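Local coordinates for protein hydroalkoxylation enzyme phnH (Penicillium herquei, PDB 6JJT) that catalyses an enantioselective hydroalkoxylation that closes a prenylated phenalenone to (2'R)-atrovenetin during herqueinone biosynthesis, at residues 104-108 against 109-113. Sequence-based numbering, arbitrary orientation.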
# COMPACT_ATOMS: atom_id res chain seq x y z
N GLU D 104 10.48 -2.83 2.33
CA GLU D 104 10.83 -2.35 3.64
C GLU D 104 9.78 -1.41 4.18
O GLU D 104 9.17 -0.63 3.46
CB GLU D 104 12.13 -1.55 3.61
CG GLU D 104 13.39 -2.36 3.32
CD GLU D 104 14.73 -1.67 3.55
OE1 GLU D 104 14.69 -0.42 3.69
OE2 GLU D 104 15.75 -2.41 3.64
N SER D 105 9.56 -1.49 5.48
CA SER D 105 8.68 -0.57 6.20
C SER D 105 9.35 -0.23 7.52
O SER D 105 9.81 -1.16 8.21
CB SER D 105 7.27 -1.09 6.39
OG SER D 105 7.30 -2.39 6.98
N ALA D 106 9.42 1.03 7.90
CA ALA D 106 10.34 1.41 8.96
C ALA D 106 9.75 2.45 9.88
O ALA D 106 9.08 3.35 9.42
CB ALA D 106 11.64 1.94 8.35
N ALA D 107 10.02 2.31 11.20
CA ALA D 107 9.97 3.41 12.14
C ALA D 107 11.41 3.79 12.39
O ALA D 107 12.10 3.17 13.21
CB ALA D 107 9.27 2.95 13.42
N ILE D 108 11.93 4.69 11.54
CA ILE D 108 13.37 4.89 11.45
C ILE D 108 13.89 5.17 12.86
O ILE D 108 13.32 5.95 13.61
CB ILE D 108 13.63 6.07 10.48
CG1 ILE D 108 13.29 5.74 9.02
CG2 ILE D 108 15.03 6.71 10.59
CD1 ILE D 108 14.19 4.72 8.38
N PRO D 109 15.04 4.55 13.25
CA PRO D 109 15.92 3.79 12.37
C PRO D 109 15.73 2.29 12.30
O PRO D 109 16.62 1.59 11.85
CB PRO D 109 17.29 4.06 13.05
CG PRO D 109 16.97 4.08 14.52
CD PRO D 109 15.63 4.79 14.58
N TYR D 110 14.55 1.80 12.74
CA TYR D 110 14.28 0.38 12.75
C TYR D 110 13.49 -0.04 11.49
O TYR D 110 12.41 0.56 11.21
CB TYR D 110 13.42 0.07 13.98
CG TYR D 110 14.01 0.63 15.27
CD1 TYR D 110 15.39 0.53 15.54
CD2 TYR D 110 13.23 1.30 16.20
CE1 TYR D 110 15.95 1.06 16.70
CE2 TYR D 110 13.78 1.85 17.34
CZ TYR D 110 15.13 1.72 17.60
OH TYR D 110 15.64 2.25 18.77
N VAL D 111 13.97 -1.06 10.80
CA VAL D 111 13.49 -1.41 9.47
C VAL D 111 13.01 -2.84 9.45
O VAL D 111 13.77 -3.77 9.71
CB VAL D 111 14.60 -1.20 8.42
CG1 VAL D 111 14.04 -1.47 7.01
CG2 VAL D 111 15.19 0.20 8.52
N ALA D 112 11.75 -3.05 9.05
CA ALA D 112 11.23 -4.40 8.86
C ALA D 112 11.28 -4.73 7.38
O ALA D 112 11.02 -3.82 6.56
CB ALA D 112 9.78 -4.45 9.33
N VAL D 113 11.48 -5.99 7.03
CA VAL D 113 11.73 -6.37 5.66
C VAL D 113 10.98 -7.64 5.34
O VAL D 113 10.94 -8.59 6.15
CB VAL D 113 13.24 -6.65 5.45
CG1 VAL D 113 13.56 -6.82 3.99
CG2 VAL D 113 14.10 -5.56 6.05
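E104 lies across V111 on the same face of a tight antiparallel β-hairpin, while the two strands are joined by main-chain bonds around S105–A112 and A107–Y110. The glutamate runs out extended (chi2 -168°) and passes obliquely over V111 CG1, every atom from CB to the carboxylate oxygens staying within 3.9 Å of it; CD comes within 3.5 Å of this methyl. With CG1 of V111 anti to the backbone N (chi1 -176°), this methyl meets the glutamate and CG2 turns to A106 CB, 4.0 Å away. Thus one valine packs against two residues of the opposing strand. The polar end of E104 is held from beyond the hairpin: OE2 is hydrogen-bonded to Y90 OH and more weakly to Y145 OH.

S105 and A112 form a hydrogen-bonded pair with two nearly straight bonds, S105 N to A112 O at 3.0 Å and A112 N to S105 O at 2.8 Å. Nearer the turn the pairing is less regular: Y110 N reaches A107 O at 2.8 Å from above the carbonyl plane, whereas the return bond from A107 N to Y110 O is weak. I108 and P109, linked by a cis peptide, occupy the corners of a type VIa turn, and P109 CD sits 4.2 Å above the centre of the Y110 ring.

The S105, A107 and Y110 side chains pack against L114, N127 and T129 of a second subunit. The hairpin joins neighbouring strands 99-107 and 110-116 of the closed antiparallel barrel, which lie between strands 84-94 and 129-133.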